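Local coordinates for protein RTX-adhesin (Marinomonas primoryensis, PDB 5IRB) that forms part of a giant, calcium-binding cell-surface adhesin that binds its Antarctic bacterium to diatoms and ice, at residues L7-D13 against T33-D39; F41-T47 against A84-N90; D73-D77 against F104-T108. One frame throughout, in Å; residues are numbered along the deposited sequence.

Interaction 1: residues L7-D13 against T33-D39; sequences LINLDID and TGVVNGD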
loop_
_atom_site.group_PDB
_atom_site.type_symbol
_atom_site.label_atom_id
_atom_site.label_comp_id
_atom_site.label_asym_id
_atom_site.label_seq_id
_atom_site.Cartn_x
_atom_site.Cartn_y
_atom_site.Cartn_z
ATOM N N LEU A 7 16.382 -61.183 -1.773
ATOM C CA LEU A 7 15.745 -60.206 -2.656
ATOM C C LEU A 7 14.822 -59.282 -1.830
ATOM O O LEU A 7 13.796 -59.719 -1.298
ATOM C CB LEU A 7 14.991 -60.908 -3.784
ATOM C CG LEU A 7 15.956 -61.845 -4.551
ATOM C CD1 LEU A 7 15.290 -62.564 -5.719
ATOM C CD2 LEU A 7 17.251 -61.130 -5.015
ATOM N N ILE A 8 15.225 -58.023 -1.685
ATOM C CA ILE A 8 14.431 -57.024 -0.952
ATOM C C ILE A 8 14.144 -55.736 -1.724
ATOM O O ILE A 8 14.781 -55.434 -2.731
ATOM C CB ILE A 8 15.132 -56.632 0.355
ATOM C CG1 ILE A 8 16.581 -56.252 0.045
ATOM C CG2 ILE A 8 15.102 -57.789 1.346
ATOM C CD1 ILE A 8 17.299 -55.609 1.183
ATOM N N ASN A 9 13.175 -54.985 -1.213
ATOM C CA ASN A 9 12.754 -53.722 -1.789
ATOM C C ASN A 9 12.787 -52.639 -0.706
ATOM O O ASN A 9 12.323 -52.865 0.406
ATOM C CB ASN A 9 11.353 -53.846 -2.397
ATOM C CG ASN A 9 10.998 -52.673 -3.299
ATOM O OD1 ASN A 9 11.361 -52.651 -4.476
ATOM N ND2 ASN A 9 10.281 -51.693 -2.753
ATOM N N LEU A 10 13.305 -51.464 -1.042
ATOM C CA LEU A 10 13.465 -50.383 -0.078
ATOM C C LEU A 10 12.592 -49.196 -0.469
ATOM O O LEU A 10 12.693 -48.693 -1.582
ATOM C CB LEU A 10 14.922 -49.929 -0.012
ATOM C CG LEU A 10 15.287 -48.719 0.868
ATOM C CD1 LEU A 10 14.967 -48.988 2.328
ATOM C CD2 LEU A 10 16.748 -48.324 0.702
ATOM N N ASP A 11 11.720 -48.772 0.439
ATOM C CA ASP A 11 10.876 -47.606 0.195
ATOM C C ASP A 11 11.123 -46.543 1.228
ATOM O O ASP A 11 11.348 -46.842 2.404
ATOM C CB ASP A 11 9.390 -47.957 0.213
ATOM C CG ASP A 11 8.915 -48.580 -1.081
ATOM O OD1 ASP A 11 8.773 -47.834 -2.079
ATOM O OD2 ASP A 11 8.660 -49.802 -1.100
ATOM N N ILE A 12 11.048 -45.295 0.770
ATOM C CA ILE A 12 11.139 -44.120 1.620
ATOM C C ILE A 12 9.768 -43.460 1.616
ATOM O O ILE A 12 9.186 -43.250 0.550
ATOM C CB ILE A 12 12.221 -43.137 1.123
ATOM C CG1 ILE A 12 13.553 -43.875 0.905
ATOM C CG2 ILE A 12 12.378 -41.959 2.081
ATOM C CD1 ILE A 12 14.457 -43.226 -0.138
ATOM N N ASP A 13 9.227 -43.184 2.799
ATOM C CA ASP A 13 7.952 -42.472 2.904
ATOM C C ASP A 13 8.123 -41.025 2.455
ATOM O O ASP A 13 9.233 -40.492 2.525
ATOM C CB ASP A 13 7.432 -42.515 4.344
ATOM C CG ASP A 13 7.183 -43.922 4.833
ATOM O OD1 ASP A 13 6.646 -44.739 4.059
ATOM O OD2 ASP A 13 7.546 -44.225 5.986
ATOM N N THR A 33 11.450 -41.733 7.100
ATOM C CA THR A 33 10.982 -43.054 7.481
ATOM C C THR A 33 10.764 -43.867 6.223
ATOM O O THR A 33 10.647 -43.308 5.133
ATOM C CB THR A 33 9.663 -43.031 8.287
ATOM O OG1 THR A 33 8.578 -42.682 7.427
ATOM C CG2 THR A 33 9.728 -42.078 9.482
ATOM N N GLY A 34 10.708 -45.188 6.378
ATOM C CA GLY A 34 10.337 -46.036 5.276
ATOM C C GLY A 34 10.193 -47.472 5.707
ATOM O O GLY A 34 10.049 -47.782 6.895
ATOM N N VAL A 35 10.238 -48.359 4.722
ATOM C CA VAL A 35 10.035 -49.779 4.954
ATOM C C VAL A 35 10.996 -50.562 4.068
ATOM O O VAL A 35 11.392 -50.089 2.992
ATOM C CB VAL A 35 8.588 -50.217 4.677
ATOM C CG1 VAL A 35 7.642 -49.614 5.687
ATOM C CG2 VAL A 35 8.172 -49.851 3.259
ATOM N N VAL A 36 11.380 -51.743 4.535
ATOM C CA VAL A 36 12.123 -52.706 3.731
ATOM C C VAL A 36 11.193 -53.902 3.559
ATOM O O VAL A 36 10.682 -54.421 4.529
ATOM C CB VAL A 36 13.450 -53.144 4.390
ATOM C CG1 VAL A 36 14.180 -54.173 3.511
ATOM C CG2 VAL A 36 14.343 -51.944 4.709
ATOM N N ASN A 37 10.960 -54.339 2.337
ATOM C CA ASN A 37 10.034 -55.424 2.085
ATOM C C ASN A 37 10.731 -56.545 1.363
ATOM O O ASN A 37 11.834 -56.353 0.876
ATOM C CB ASN A 37 8.900 -54.921 1.188
ATOM C CG ASN A 37 7.880 -54.116 1.932
ATOM O OD1 ASN A 37 7.590 -52.952 1.608
ATOM N ND2 ASN A 37 7.319 -54.730 2.955
ATOM N N GLY A 38 10.065 -57.666 1.127
ATOM C CA GLY A 38 10.689 -58.690 0.330
ATOM C C GLY A 38 10.931 -59.913 1.167
ATOM O O GLY A 38 10.098 -60.233 1.993
ATOM N N ASP A 39 12.044 -60.579 0.943
ATOM C CA ASP A 39 12.449 -61.710 1.787
ATOM C C ASP A 39 12.519 -61.357 3.272
ATOM O O ASP A 39 12.832 -60.224 3.648
ATOM C CB ASP A 39 13.806 -62.232 1.363
ATOM C CG ASP A 39 13.722 -63.111 0.169
ATOM O OD1 ASP A 39 12.727 -63.837 0.062
ATOM O OD2 ASP A 39 14.669 -63.107 -0.643
HETATM O O HOH W 1 10.523 -39.962 5.019
HETATM O O HOH W 2 7.732 -46.399 8.094
#

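Interaction 2: residues F41-T47 against A84-N90; sequences FSSGVVT and ASVVVTN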
loop_
_atom_site.group_PDB
_atom_site.type_symbol
_atom_site.label_atom_id
_atom_site.label_comp_id
_atom_site.label_asym_id
_atom_site.label_seq_id
_atom_site.Cartn_x
_atom_site.Cartn_y
_atom_site.Cartn_z
ATOM N N PHE A 41 14.058 -61.238 6.997
ATOM C CA PHE A 41 15.404 -60.947 7.478
ATOM C C PHE A 41 15.340 -60.638 8.977
ATOM O O PHE A 41 14.258 -60.374 9.507
ATOM C CB PHE A 41 16.043 -59.818 6.653
ATOM C CG PHE A 41 15.266 -58.525 6.648
ATOM C CD1 PHE A 41 15.414 -57.609 7.671
ATOM C CD2 PHE A 41 14.367 -58.243 5.629
ATOM C CE1 PHE A 41 14.700 -56.394 7.654
ATOM C CE2 PHE A 41 13.642 -57.048 5.615
ATOM C CZ PHE A 41 13.810 -56.125 6.640
ATOM N N SER A 42 16.473 -60.712 9.674
ATOM C CA SER A 42 16.458 -60.499 11.118
ATOM C C SER A 42 17.127 -59.199 11.567
ATOM O O SER A 42 16.983 -58.798 12.724
ATOM C CB SER A 42 17.105 -61.705 11.827
ATOM O OG SER A 42 18.416 -61.961 11.345
ATOM N N SER A 43 17.846 -58.533 10.661
ATOM C CA SER A 43 18.315 -57.177 10.914
ATOM C C SER A 43 18.701 -56.530 9.599
ATOM O O SER A 43 18.839 -57.208 8.573
ATOM C CB SER A 43 19.507 -57.147 11.877
ATOM O OG SER A 43 20.636 -57.794 11.318
ATOM N N GLY A 44 18.886 -55.218 9.633
ATOM C CA GLY A 44 19.323 -54.489 8.461
ATOM C C GLY A 44 19.827 -53.095 8.796
ATOM O O GLY A 44 19.552 -52.571 9.881
ATOM N N VAL A 45 20.587 -52.524 7.864
ATOM C CA VAL A 45 21.141 -51.179 7.991
ATOM C C VAL A 45 20.739 -50.341 6.791
ATOM O O VAL A 45 21.150 -50.627 5.664
ATOM C CB VAL A 45 22.681 -51.178 8.092
ATOM C CG1 VAL A 45 23.225 -49.739 8.227
ATOM C CG2 VAL A 45 23.164 -52.094 9.232
ATOM N N VAL A 46 19.923 -49.316 7.042
ATOM C CA VAL A 46 19.590 -48.306 6.035
ATOM C C VAL A 46 20.572 -47.136 6.045
ATOM O O VAL A 46 20.839 -46.534 7.086
ATOM C CB VAL A 46 18.168 -47.754 6.234
ATOM C CG1 VAL A 46 17.899 -46.584 5.280
ATOM C CG2 VAL A 46 17.146 -48.859 6.041
ATOM N N THR A 47 21.126 -46.852 4.868
ATOM C CA THR A 47 22.009 -45.715 4.670
ATOM C C THR A 47 21.347 -44.679 3.756
ATOM O O THR A 47 20.888 -45.007 2.660
ATOM C CB THR A 47 23.356 -46.164 4.082
ATOM O OG1 THR A 47 23.964 -47.099 4.985
ATOM C CG2 THR A 47 24.298 -44.976 3.893
ATOM N N ALA A 84 19.076 -43.564 -1.028
ATOM C CA ALA A 84 19.046 -44.517 0.069
ATOM C C ALA A 84 19.499 -45.898 -0.377
ATOM O O ALA A 84 19.264 -46.300 -1.511
ATOM C CB ALA A 84 17.651 -44.593 0.644
ATOM N N SER A 85 20.157 -46.607 0.518
ATOM C CA SER A 85 20.404 -48.025 0.285
ATOM C C SER A 85 20.281 -48.833 1.576
ATOM O O SER A 85 20.327 -48.279 2.688
ATOM C CB SER A 85 21.775 -48.221 -0.367
ATOM O OG SER A 85 22.813 -47.820 0.508
ATOM N N VAL A 86 20.067 -50.142 1.427
ATOM C CA VAL A 86 19.920 -51.003 2.591
ATOM C C VAL A 86 20.685 -52.327 2.382
ATOM O O VAL A 86 20.757 -52.838 1.264
ATOM C CB VAL A 86 18.429 -51.265 2.904
ATOM C CG1 VAL A 86 17.749 -52.000 1.761
ATOM C CG2 VAL A 86 18.254 -52.011 4.244
ATOM N N VAL A 87 21.297 -52.832 3.445
ATOM C CA VAL A 87 21.720 -54.233 3.491
ATOM C C VAL A 87 21.022 -54.913 4.671
ATOM O O VAL A 87 20.931 -54.330 5.758
ATOM C CB VAL A 87 23.243 -54.367 3.596
ATOM C CG1 VAL A 87 23.768 -53.585 4.776
ATOM C CG2 VAL A 87 23.644 -55.838 3.692
ATOM N N VAL A 88 20.478 -56.108 4.436
ATOM C CA VAL A 88 19.793 -56.870 5.472
ATOM C C VAL A 88 20.438 -58.261 5.635
ATOM O O VAL A 88 21.087 -58.758 4.714
ATOM C CB VAL A 88 18.298 -57.078 5.169
ATOM C CG1 VAL A 88 17.590 -55.759 4.904
ATOM C CG2 VAL A 88 18.118 -58.052 3.999
ATOM N N THR A 89 20.236 -58.875 6.795
ATOM C CA THR A 89 20.799 -60.196 7.105
ATOM C C THR A 89 19.709 -61.045 7.713
ATOM O O THR A 89 18.888 -60.525 8.459
ATOM C CB THR A 89 21.972 -60.112 8.093
ATOM O OG1 THR A 89 22.947 -59.199 7.583
ATOM C CG2 THR A 89 22.606 -61.494 8.286
ATOM N N ASN A 90 19.686 -62.343 7.407
ATOM C CA ASN A 90 18.747 -63.234 8.092
ATOM C C ASN A 90 19.467 -64.160 9.057
ATOM O O ASN A 90 20.685 -64.081 9.211
ATOM C CB ASN A 90 17.920 -64.053 7.085
ATOM C CG ASN A 90 18.738 -65.138 6.351
ATOM O OD1 ASN A 90 19.917 -65.368 6.621
ATOM N ND2 ASN A 90 18.092 -65.790 5.404
#

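Interaction 3: residues D73-D77 against F104-T108; sequences DLSAD and FIVKT. With CA (calcium ion), chain H.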
loop_
_atom_site.group_PDB
_atom_site.type_symbol
_atom_site.label_atom_id
_atom_site.label_comp_id
_atom_site.label_asym_id
_atom_site.label_seq_id
_atom_site.Cartn_x
_atom_site.Cartn_y
_atom_site.Cartn_z
ATOM N N ASP A 73 20.408 -30.032 5.630
ATOM C CA ASP A 73 20.874 -30.910 4.568
ATOM C C ASP A 73 19.787 -31.169 3.538
ATOM O O ASP A 73 20.065 -31.183 2.345
ATOM C CB ASP A 73 21.406 -32.221 5.155
ATOM C CG ASP A 73 22.732 -32.026 5.851
ATOM O OD1 ASP A 73 23.487 -31.126 5.422
ATOM O OD2 ASP A 73 23.023 -32.745 6.827
ATOM N N LEU A 74 18.551 -31.343 3.986
ATOM C CA LEU A 74 17.448 -31.499 3.048
ATOM C C LEU A 74 17.267 -30.202 2.232
ATOM O O LEU A 74 17.163 -30.226 1.005
ATOM C CB LEU A 74 16.151 -31.856 3.792
ATOM C CG LEU A 74 16.012 -33.261 4.394
ATOM C CD1 LEU A 74 14.869 -33.328 5.402
ATOM C CD2 LEU A 74 15.794 -34.253 3.258
ATOM N N SER A 75 17.311 -29.064 2.912
ATOM C CA SER A 75 17.107 -27.793 2.235
ATOM C C SER A 75 18.222 -27.504 1.220
ATOM O O SER A 75 17.959 -27.029 0.112
ATOM C CB SER A 75 17.022 -26.670 3.271
ATOM O OG SER A 75 16.928 -25.415 2.630
ATOM N N ALA A 76 19.450 -27.867 1.578
ATOM C CA ALA A 76 20.615 -27.649 0.721
ATOM C C ALA A 76 20.811 -28.696 -0.374
ATOM O O ALA A 76 21.572 -28.455 -1.320
ATOM C CB ALA A 76 21.875 -27.568 1.570
ATOM N N ASP A 77 20.171 -29.861 -0.242
ATOM C CA ASP A 77 20.455 -30.981 -1.150
ATOM C C ASP A 77 20.182 -30.562 -2.594
ATOM O O ASP A 77 19.043 -30.264 -2.965
ATOM C CB ASP A 77 19.617 -32.219 -0.772
ATOM C CG ASP A 77 19.863 -33.410 -1.695
ATOM O OD1 ASP A 77 20.852 -34.169 -1.475
ATOM O OD2 ASP A 77 19.054 -33.586 -2.650
ATOM N N PHE A 104 11.720 -34.604 -3.193
ATOM C CA PHE A 104 10.909 -33.765 -2.328
ATOM C C PHE A 104 10.994 -32.341 -2.842
ATOM O O PHE A 104 11.783 -32.045 -3.744
ATOM C CB PHE A 104 11.348 -33.880 -0.869
ATOM C CG PHE A 104 12.775 -33.512 -0.639
ATOM C CD1 PHE A 104 13.790 -34.432 -0.872
ATOM C CD2 PHE A 104 13.113 -32.249 -0.191
ATOM C CE1 PHE A 104 15.104 -34.098 -0.666
ATOM C CE2 PHE A 104 14.426 -31.907 0.015
ATOM C CZ PHE A 104 15.430 -32.834 -0.226
ATOM N N ILE A 105 10.143 -31.481 -2.290
ATOM C CA ILE A 105 10.117 -30.056 -2.636
ATOM C C ILE A 105 10.622 -29.192 -1.484
ATOM O O ILE A 105 10.240 -29.398 -0.330
ATOM C CB ILE A 105 8.697 -29.639 -3.008
ATOM C CG1 ILE A 105 8.224 -30.471 -4.207
ATOM C CG2 ILE A 105 8.592 -28.105 -3.230
ATOM C CD1 ILE A 105 6.757 -30.333 -4.502
ATOM N N VAL A 106 11.471 -28.218 -1.802
ATOM C CA VAL A 106 11.889 -27.223 -0.818
ATOM C C VAL A 106 11.243 -25.866 -1.140
ATOM O O VAL A 106 11.433 -25.323 -2.224
ATOM C CB VAL A 106 13.414 -27.068 -0.770
ATOM C CG1 VAL A 106 13.812 -26.021 0.262
ATOM C CG2 VAL A 106 14.069 -28.409 -0.425
ATOM N N LYS A 107 10.497 -25.352 -0.166
ATOM C CA LYS A 107 9.758 -24.089 -0.229
ATOM C C LYS A 107 9.865 -23.401 1.115
ATOM O O LYS A 107 9.027 -23.602 1.987
ATOM C CB LYS A 107 8.290 -24.342 -0.584
ATOM C CG LYS A 107 7.447 -23.086 -0.859
ATOM C CD LYS A 107 7.929 -22.272 -2.044
ATOM C CE LYS A 107 7.035 -21.037 -2.247
ATOM N NZ LYS A 107 5.601 -21.437 -2.440
ATOM N N THR A 108 10.912 -22.606 1.291
ATOM C CA THR A 108 11.184 -22.041 2.594
ATOM C C THR A 108 10.832 -20.558 2.716
ATOM O O THR A 108 10.882 -20.008 3.813
ATOM C CB THR A 108 12.663 -22.194 2.928
ATOM O OG1 THR A 108 13.420 -21.617 1.859
ATOM C CG2 THR A 108 13.043 -23.680 3.073
HETATM CA CA CA H . 20.517 -35.558 -3.385
HETATM O O HOH W 3 22.643 -34.331 -4.016
HETATM O O HOH W 4 20.999 -37.240 -5.125
HETATM O O HOH W 5 21.881 -37.164 -1.944
#

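Interaction 1: residues L7-D13 against T33-D39
Residues 8-12 and 33-38 pair as antiparallel strands, their short axes inclined at 157°, with Asn-9 opposite Asn-37 and Asp-11 opposite Val-35 as the hydrogen-bonded pairs. Each of these pairs exchanges two backbone bonds. Beyond Ile-8 and Gly-38 the ladder is lengthened by a side chain: Asp-39 N still reaches Leu-7 O, and the return bond runs from Leu-7 N to the carboxylate oxygen Asp-39 OD2 (2.8 Å), met on its anti side and 25° out of the carboxylate plane. The carboxylate thus takes the place of a backbone carbonyl at this end. At the other end Asp-13 N donates to Thr-33 O at 2.7 Å, and a water gives one proton to Asp-13 OD2 (3.0 Å) and one to Gly-34 O. The modelled separation of Asp-13 OD2 and Thr-33 OG1 is implausibly small, which makes the details of that bond doubtful. Gly-34 has no side chain, and its CA comes within 3.1 Å of Asp-11 O in a CA-H...O contact. Asn-9, Asp-11, Val-35 and Asn-37 share the more open face, where Asp-11 CB rests on Val-35 CG2 (3.8 Å). Leu-10, Ile-12 and Val-36 point the other way. With Val-36 CG1 anti to the backbone N (chi1 179°), its two methyls part: CG2 meets Leu-10 CD1 at 3.8 Å, while CG1 lies by Ile-8 CB at 4.1 Å. Strand 64-70 continues the sheet on the far side of 29-38. The apolar face packs on strands 81-89 and 95-106 of the second sheet of a beta sandwich, where Ile-12 touches Ala-84 and also Glu-102, its partner in a magnesium site known for this protein but without the ion in this chain.

Interaction 2: residues F41-T47 against A84-N90
Thr-89 O is gripped by two successive amides, Ser-42 N at 2.7 Å and Ser-43 N at 3.1 Å, both lying in its carbonyl plane. Two residues facing one in this way make a classic beta bulge, which marks the entry of the chain into strand 43-50. Past it the antiparallel ladder is regular. Thr-89 N returns a bond to Ser-43 O, Val-45 and Val-87 exchange a pair, and so do Thr-47 and Ser-85, whose Thr-47 N to Ser-85 O bond is 2.7 Å long. In the non-hydrogen-bonded positions CA-H groups point at carbonyls, as Val-86 CA does at Val-45 O. The two strands lie next to each other in the five-stranded sheet of the domain's beta sandwich, with 53-58 beyond one and 95-106 beyond the other, and backbone bonds such as Val-46 with Thr-57 and Val-86 with Ala-98 carry the ladder on in both directions. Toward the sandwich interior, Phe-41 closes the bulge end. Its CG sits between the backbone N and the carbonyl carbon (chi1 58°), which brings the ring over Val-88: Val-88 CG1 lies 3.9 Å from the ring centroid and only 5° off the normal, a CH-pi contact, and Val-88 CB is 3.7 Å from Phe-41 CG. The two side chains cross at about a right angle. Ser-43 N lies at the ring edge, in its plane. On the same face Val-46 CG2 packs on Val-86 CG2 at 3.8 Å, and Gly-44, opposite Val-88, lets the backbones come close, CA to CA 3.9 Å. Phe-41, Val-86 and Val-88 all reach Val-36 of the opposing sheet. On the outer face Val-45 CB lies 4.2 Å from Val-87 CG1, and beyond the bulge Asn-90 ND2 bonds to Gln-94 OE1.

Interaction 3: residues D73-D77 against F104-T108
Phe-104 meets Leu-74 in two ways, with one face and with its edge. The methyl CD2 of Leu-74 stands over the face, 4.2 Å from the ring centroid and 28° off the normal, in a CH-pi contact. The carbonyl oxygen Leu-74 O lies in the ring plane, 3.4 Å from Phe-104 CE2, where the C-H edge of the ring is turned to it. Such packing pins the short helix 71-76, which connects the two sheets of the beta sandwich and runs directly into a calcium-binding loop, to the C-terminal end of strand 95-106. Farther along, Val-106 CG2 approaches the same carbonyl oxygen and its CG1 lies 4.0 Å from Ser-75 OG. No hydrogen bond joins the two segments; van der Waals and CH-pi packing hold them together. Behind this first layer, Ile-21 and Val-82 each touch both Leu-74 and Phe-104, while Ile-50 covers Leu-74 and Asp-77 from strand 43-50. Asp-77 is the first residue past the helix, and its N still bonds back to Leu-74 O at 3.3 Å. Its CB reaches the ring edge near the ring plane, and its CG, anti to the backbone N (chi1 179°), carries the carboxylate to the metal. There it is joined by Asp-79, the carbonyl of Ile-81 and three waters. Asn-51 N, a second-shell donor, bonds to Asp-77 OD1 and would help fix the rotation of the group. Both carboxylate oxygens bind the calcium ion, Asp-77 OD1 at 2.4 Å and Asp-77 OD2 at 2.6 Å.

Overall arrangement
Interactions 1 and 2 belong to opposite sheets of the first domain's sandwich, their centres about 9 Å apart, and they interlock directly: Ile-12 CD1 lies 3.6 Å from Ala-84 CB, and Val-36 CG1 lies 3.6 Å from Phe-41 CE2. Interaction 3 is set farther along the domain, its centre about 23 Å from that of interaction 1 and 26 Å from that of interaction 2, with no touch. It connects to interaction 2 through the chain, since helix 71-76 leads by way of the calcium loop into strand 81-89, whose neighbour 95-106 bears Phe-104. Calcium is coordinated in interaction 3, whereas the side chains of Ile-12 and Ala-84 come only within about 10 Å of a bound calcium ion.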